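Local coordinates for protein Pcdhgc3 (Mus musculus, PDB 4ZI8) that probably mediates calcium-dependent adhesion between cells, its extracellular cadherin repeats recognising partner molecules, and may take part in setting up specific neuronal connections in the brain, at residues Ile27-Glu32 against Asp83-Cys88; Arg57-Ala62 against Glu99-Asn104. All blocks are in the same frame, centred on the assembly; numbering follows the deposited sequence.

Interaction 1 of 2, residues Ile27-Glu32 against Asp83-Cys88; sequences ILEERE and DREELC. With CA (calcium ion), chain P; CA (calcium ion), chain O.
Glu29 reaches across to the helix starting at Arg84 and joins it through two calcium ions. Its CB packs against CB of Arg84 at 3.9 Å, and CG still skirts that methylene. CG sits between the backbone N and the carbonyl carbon (chi1 55°) and the chain runs extended beyond it, so that CD comes equally close to both ions and each carboxylate oxygen serves one. OE1 of Glu29 binds the chain P calcium at 2.4 Å and also accepts from the backbone N of Arg84 at 3.0 Å, met from above the carboxylate plane. OE2 of Glu29 binds the chain O calcium at 2.3 Å. A glutamate suits this place because its length and two oxygens let it bridge both ions.

Glu85 bridges them too: its OE1 is shared unequally, nearer the chain P ion than the chain O ion, while its OE2 lies 2.2 Å from the chain O calcium and accepts from NH2 of Arg84, whose guanidinium also bonds to Gly89. Asp83 OD1 and Glu30 OE2, side by side 3.1 Å apart, both bind the chain P ion, whose charge probably offsets their repulsion. Glu30 is also held by Arg81. Asp83 is the N-cap, its OD1 accepting from N of Glu85 at 3.0 Å, so the short aspartate fixes helix start and metal together. Asp120 and a water complete the chain P shell; Asp117, the backbone O of Ile118, Asp120 and Asp153 complete the chain O shell. Asp83-Arg84-Glu85 is the cadherin DRE motif, here at the calcium site joining the first and second repeats.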
loop_
_atom_site.group_PDB
_atom_site.type_symbol
_atom_site.label_atom_id
_atom_site.label_comp_id
_atom_site.label_asym_id
_atom_site.label_seq_id
_atom_site.Cartn_x
_atom_site.Cartn_y
_atom_site.Cartn_z
ATOM N N ILE B 27 -26.583 -44.249 6.026
ATOM C CA ILE B 27 -25.721 -44.751 4.967
ATOM C C ILE B 27 -24.767 -43.650 4.526
ATOM O O ILE B 27 -25.040 -42.475 4.752
ATOM C CB ILE B 27 -26.531 -45.244 3.737
ATOM C CG1 ILE B 27 -27.302 -44.100 3.098
ATOM C CG2 ILE B 27 -27.550 -46.336 4.148
ATOM C CD1 ILE B 27 -27.918 -44.502 1.710
ATOM N N LEU B 28 -23.670 -44.038 3.890
ATOM C CA LEU B 28 -22.795 -43.075 3.244
ATOM C C LEU B 28 -23.457 -42.443 2.038
ATOM O O LEU B 28 -24.180 -43.129 1.284
ATOM C CB LEU B 28 -21.500 -43.758 2.799
ATOM C CG LEU B 28 -20.573 -44.349 3.856
ATOM C CD1 LEU B 28 -19.341 -44.978 3.183
ATOM C CD2 LEU B 28 -20.179 -43.286 4.878
ATOM N N GLU B 29 -23.193 -41.153 1.799
ATOM C CA GLU B 29 -23.649 -40.566 0.546
ATOM C C GLU B 29 -23.002 -41.255 -0.649
ATOM O O GLU B 29 -21.983 -41.935 -0.532
ATOM C CB GLU B 29 -23.341 -39.050 0.494
ATOM C CG GLU B 29 -21.836 -38.730 0.730
ATOM C CD GLU B 29 -21.427 -37.337 0.257
ATOM O OE1 GLU B 29 -22.029 -36.789 -0.695
ATOM O OE2 GLU B 29 -20.506 -36.778 0.864
ATOM N N GLU B 30 -23.594 -41.039 -1.813
ATOM C CA GLU B 30 -23.008 -41.361 -3.093
ATOM C C GLU B 30 -22.931 -42.875 -3.298
ATOM O O GLU B 30 -22.117 -43.352 -4.057
ATOM C CB GLU B 30 -21.617 -40.690 -3.237
ATOM C CG GLU B 30 -21.645 -39.193 -3.005
ATOM C CD GLU B 30 -22.182 -38.375 -4.175
ATOM O OE1 GLU B 30 -22.687 -38.939 -5.187
ATOM O OE2 GLU B 30 -22.078 -37.123 -4.091
ATOM N N ARG B 31 -23.807 -43.638 -2.649
ATOM C CA ARG B 31 -23.857 -45.079 -2.945
ATOM C C ARG B 31 -24.409 -45.328 -4.329
ATOM O O ARG B 31 -25.206 -44.537 -4.832
ATOM C CB ARG B 31 -24.700 -45.838 -1.924
ATOM C CG ARG B 31 -24.156 -45.880 -0.496
ATOM C CD ARG B 31 -22.670 -46.239 -0.405
ATOM N NE ARG B 31 -21.843 -45.038 -0.564
ATOM C CZ ARG B 31 -20.518 -45.044 -0.576
ATOM N NH1 ARG B 31 -19.875 -46.189 -0.438
ATOM N NH2 ARG B 31 -19.834 -43.907 -0.737
ATOM N N GLU B 32 -24.001 -46.443 -4.925
ATOM C CA GLU B 32 -24.499 -46.857 -6.224
ATOM C C GLU B 32 -25.987 -47.205 -6.179
ATOM O O GLU B 32 -26.531 -47.547 -5.125
ATOM C CB GLU B 32 -23.704 -48.060 -6.736
ATOM C CG GLU B 32 -22.223 -47.748 -7.007
ATOM C CD GLU B 32 -21.555 -48.730 -7.985
ATOM O OE1 GLU B 32 -22.099 -49.842 -8.219
ATOM O OE2 GLU B 32 -20.478 -48.380 -8.520
ATOM N N ASP B 83 -26.348 -37.007 -3.009
ATOM C CA ASP B 83 -25.182 -36.147 -2.832
ATOM C C ASP B 83 -25.453 -35.277 -1.640
ATOM O O ASP B 83 -26.274 -34.348 -1.718
ATOM C CB ASP B 83 -24.937 -35.308 -4.088
ATOM C CG ASP B 83 -23.885 -34.245 -3.890
ATOM O OD1 ASP B 83 -23.005 -34.369 -3.003
ATOM O OD2 ASP B 83 -23.936 -33.277 -4.671
ATOM N N ARG B 84 -24.815 -35.608 -0.522
ATOM C CA ARG B 84 -25.017 -34.867 0.710
ATOM C C ARG B 84 -24.756 -33.366 0.476
ATOM O O ARG B 84 -25.425 -32.537 1.078
ATOM C CB ARG B 84 -24.119 -35.428 1.839
ATOM C CG ARG B 84 -24.475 -34.969 3.275
ATOM C CD ARG B 84 -23.223 -34.762 4.131
ATOM N NE ARG B 84 -22.382 -33.725 3.547
ATOM C CZ ARG B 84 -22.625 -32.425 3.648
ATOM N NH1 ARG B 84 -23.654 -31.982 4.355
ATOM N NH2 ARG B 84 -21.837 -31.566 3.046
ATOM N N GLU B 85 -23.817 -33.003 -0.403
ATOM C CA GLU B 85 -23.514 -31.588 -0.574
ATOM C C GLU B 85 -24.720 -30.849 -1.131
ATOM O O GLU B 85 -25.042 -29.748 -0.671
ATOM C CB GLU B 85 -22.275 -31.376 -1.479
ATOM C CG GLU B 85 -20.956 -31.531 -0.720
ATOM C CD GLU B 85 -20.692 -32.976 -0.301
ATOM O OE1 GLU B 85 -20.735 -33.866 -1.164
ATOM O OE2 GLU B 85 -20.427 -33.242 0.886
ATOM N N GLU B 86 -25.382 -31.444 -2.112
ATOM C CA GLU B 86 -26.594 -30.872 -2.687
ATOM C C GLU B 86 -27.751 -30.886 -1.713
ATOM O O GLU B 86 -28.551 -29.955 -1.668
ATOM C CB GLU B 86 -27.017 -31.635 -3.931
ATOM C CG GLU B 86 -28.186 -30.982 -4.652
ATOM C CD GLU B 86 -28.715 -31.858 -5.767
ATOM O OE1 GLU B 86 -28.473 -33.083 -5.741
ATOM O OE2 GLU B 86 -29.365 -31.327 -6.676
ATOM N N LEU B 87 -27.855 -31.961 -0.953
ATOM C CA LEU B 87 -29.020 -32.162 -0.092
ATOM C C LEU B 87 -29.028 -31.173 1.049
ATOM O O LEU B 87 -30.071 -30.567 1.358
ATOM C CB LEU B 87 -29.026 -33.582 0.460
ATOM C CG LEU B 87 -29.479 -34.678 -0.512
ATOM C CD1 LEU B 87 -29.154 -36.072 0.012
ATOM C CD2 LEU B 87 -30.959 -34.550 -0.670
ATOM N N CYS B 88 -27.852 -31.003 1.656
ATOM C CA CYS B 88 -27.780 -30.424 2.987
ATOM C C CYS B 88 -26.654 -29.402 3.146
ATOM O O CYS B 88 -26.421 -28.916 4.253
ATOM C CB CYS B 88 -27.618 -31.541 4.029
ATOM S SG CYS B 88 -29.046 -32.659 4.140
HETATM CA CA CA P . -21.184 -35.573 -2.570
HETATM CA CA CA O . -19.084 -35.016 0.818
HETATM O O HOH W 1 -20.111 -34.277 -4.297
#

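Interaction 2 of 2, residues Arg57-Ala62 against Glu99-Asn104; sequences RVVSGA and ELVVEN
Arg57 holds its CG between the backbone N and the carbonyl carbon, chi1 62°, and then runs extended to NE; this carries the chain across Val101 to Glu103. Val101 turns CG1 into the equivalent position, chi1 49°, and so presses that methyl on the arginine stem: CG1 is 3.5 Å from CG of Arg57 and 3.7 Å from its NE. The isopropyl group thus lies over one face of the guanidinium, near its rim, while Glu103 takes the edge. A long arginine can cover Val101 with its methylenes and still reach the acid. NH1 and NH2 of Arg57 grip OE2 of Glu103 end-on, at 2.9 and 3.0 Å, both on the anti side of the carboxylate but from opposite faces of its plane. The two flat groups stand 90° apart, and a weak bond from NH1 to the carbonyl of Arg55 adds a further tie. Were Glu103 an alanine, the Arg57 guanidinium would probably lose its charge partner, keep just the weak bond to Arg55 among the ties described, and turn more easily.

The backbones form the antiparallel edge of one sheet in the beta sandwich of a cadherin repeat, where the short outer strand 57-58 pairs with strand 95-102. Arg57 and Val101 are a hydrogen-bonded pair, exchanging N-H and C=O in both directions. Beyond it, N of Val59 donates to O of Glu99 at 2.8 Å. Val59, branched and apolar, lays CG2 against CG1 of Val101 at 3.7 Å and against CB of Glu99. On the face opposite Arg57 and Val101, Val58 touches CD2 of Leu100 through its CG2 at 3.9 Å; buried Leu100 offers apolar bulk to Val58 and to Val69 on strand 67-69, which Val58 also reaches.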
loop_
_atom_site.group_PDB
_atom_site.type_symbol
_atom_site.label_atom_id
_atom_site.label_comp_id
_atom_site.label_asym_id
_atom_site.label_seq_id
_atom_site.Cartn_x
_atom_site.Cartn_y
_atom_site.Cartn_z
ATOM N N ARG B 57 -45.028 -49.636 -1.095
ATOM C CA ARG B 57 -44.272 -48.722 -1.951
ATOM C C ARG B 57 -43.886 -47.440 -1.221
ATOM O O ARG B 57 -44.476 -47.069 -0.192
ATOM C CB ARG B 57 -45.075 -48.386 -3.195
ATOM C CG ARG B 57 -46.362 -47.688 -2.849
ATOM C CD ARG B 57 -47.327 -47.728 -3.970
ATOM N NE ARG B 57 -48.614 -47.121 -3.643
ATOM C CZ ARG B 57 -49.740 -47.811 -3.381
ATOM N NH1 ARG B 57 -49.751 -49.151 -3.334
ATOM N NH2 ARG B 57 -50.857 -47.148 -3.124
ATOM N N VAL B 58 -42.887 -46.754 -1.756
ATOM C CA VAL B 58 -42.504 -45.444 -1.247
ATOM C C VAL B 58 -43.506 -44.435 -1.760
ATOM O O VAL B 58 -43.904 -44.500 -2.922
ATOM C CB VAL B 58 -41.084 -45.051 -1.684
ATOM C CG1 VAL B 58 -40.755 -43.661 -1.175
ATOM C CG2 VAL B 58 -40.085 -46.037 -1.140
ATOM N N VAL B 59 -43.974 -43.554 -0.888
ATOM C CA VAL B 59 -44.857 -42.474 -1.282
ATOM C C VAL B 59 -44.096 -41.499 -2.182
ATOM O O VAL B 59 -42.994 -41.081 -1.860
ATOM C CB VAL B 59 -45.420 -41.754 -0.055
ATOM C CG1 VAL B 59 -46.091 -40.410 -0.428
ATOM C CG2 VAL B 59 -46.410 -42.685 0.690
ATOM N N SER B 60 -44.696 -41.179 -3.329
ATOM C CA SER B 60 -44.066 -40.350 -4.351
ATOM C C SER B 60 -44.507 -38.878 -4.200
ATOM O O SER B 60 -45.673 -38.542 -4.436
ATOM C CB SER B 60 -44.411 -40.894 -5.740
ATOM O OG SER B 60 -44.414 -39.845 -6.680
ATOM N N GLY B 61 -43.596 -38.021 -3.745
ATOM C CA GLY B 61 -43.909 -36.614 -3.578
ATOM C C GLY B 61 -43.232 -35.828 -4.674
ATOM O O GLY B 61 -42.852 -36.385 -5.687
ATOM N N ALA B 62 -43.055 -34.533 -4.475
ATOM C CA ALA B 62 -42.414 -33.729 -5.499
ATOM C C ALA B 62 -40.906 -33.958 -5.525
ATOM O O ALA B 62 -40.260 -33.727 -6.536
ATOM C CB ALA B 62 -42.721 -32.262 -5.283
ATOM N N GLU B 99 -42.000 -41.514 3.153
ATOM C CA GLU B 99 -43.125 -42.263 3.700
ATOM C C GLU B 99 -43.302 -43.523 2.893
ATOM O O GLU B 99 -42.924 -43.574 1.722
ATOM C CB GLU B 99 -44.395 -41.432 3.689
ATOM C CG GLU B 99 -44.265 -40.117 4.431
ATOM C CD GLU B 99 -45.433 -39.183 4.157
ATOM O OE1 GLU B 99 -45.424 -38.493 3.116
ATOM O OE2 GLU B 99 -46.372 -39.145 4.977
ATOM N N LEU B 100 -43.823 -44.549 3.560
ATOM C CA LEU B 100 -44.120 -45.840 2.970
ATOM C C LEU B 100 -45.625 -46.036 3.040
ATOM O O LEU B 100 -46.249 -45.665 4.037
ATOM C CB LEU B 100 -43.393 -46.962 3.717
ATOM C CG LEU B 100 -41.867 -46.835 3.684
ATOM C CD1 LEU B 100 -41.272 -47.695 4.764
ATOM C CD2 LEU B 100 -41.381 -47.293 2.310
ATOM N N VAL B 101 -46.222 -46.625 2.017
ATOM C CA VAL B 101 -47.647 -46.904 2.089
ATOM C C VAL B 101 -47.913 -48.373 1.788
ATOM O O VAL B 101 -47.217 -49.002 0.994
ATOM C CB VAL B 101 -48.452 -45.974 1.140
ATOM C CG1 VAL B 101 -47.855 -45.963 -0.230
ATOM C CG2 VAL B 101 -49.922 -46.397 1.042
ATOM N N VAL B 102 -48.897 -48.938 2.471
ATOM C CA VAL B 102 -49.409 -50.258 2.134
ATOM C C VAL B 102 -50.925 -50.160 2.048
ATOM O O VAL B 102 -51.516 -49.217 2.605
ATOM C CB VAL B 102 -48.984 -51.320 3.156
ATOM C CG1 VAL B 102 -47.506 -51.615 3.021
ATOM C CG2 VAL B 102 -49.326 -50.869 4.579
ATOM N N GLU B 103 -51.550 -51.100 1.342
ATOM C CA GLU B 103 -53.000 -51.140 1.211
ATOM C C GLU B 103 -53.529 -52.371 1.930
ATOM O O GLU B 103 -52.750 -53.232 2.327
ATOM C CB GLU B 103 -53.433 -51.166 -0.265
ATOM C CG GLU B 103 -52.939 -49.974 -1.085
ATOM C CD GLU B 103 -53.355 -50.060 -2.545
ATOM O OE1 GLU B 103 -54.409 -50.657 -2.819
ATOM O OE2 GLU B 103 -52.623 -49.530 -3.417
ATOM N N ASN B 104 -54.843 -52.449 2.086
ATOM C CA ASN B 104 -55.491 -53.655 2.624
ATOM C C ASN B 104 -55.018 -54.104 3.990
ATOM O O ASN B 104 -54.589 -55.248 4.135
ATOM C CB ASN B 104 -55.285 -54.818 1.667
ATOM C CG ASN B 104 -55.731 -54.495 0.286
ATOM O OD1 ASN B 104 -56.839 -54.000 0.096
ATOM N ND2 ASN B 104 -54.874 -54.754 -0.703
#

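How the interactions relate
Both interactions belong to the first cadherin repeat and reach the same sheet, but at its two outer strands: interaction 1 grows from the end of strand 24-28, interaction 2 from strand 57-58. Helix 84-88 and strand 95-102 follow each other in the chain, yet the contacts do not touch, their centres lying about 22 Å apart. Both are partly buried: Glu29 and Arg84 are the buried residues of interaction 1, Leu100 and Val101 those of interaction 2, where Arg57 is exposed. At the junction with the second repeat, acidic side chains converge on cations; away from the metal sites, interaction 2 relies on strand hydrogen bonds, branched apolar packing and one salt bridge between Arg57 and Glu103.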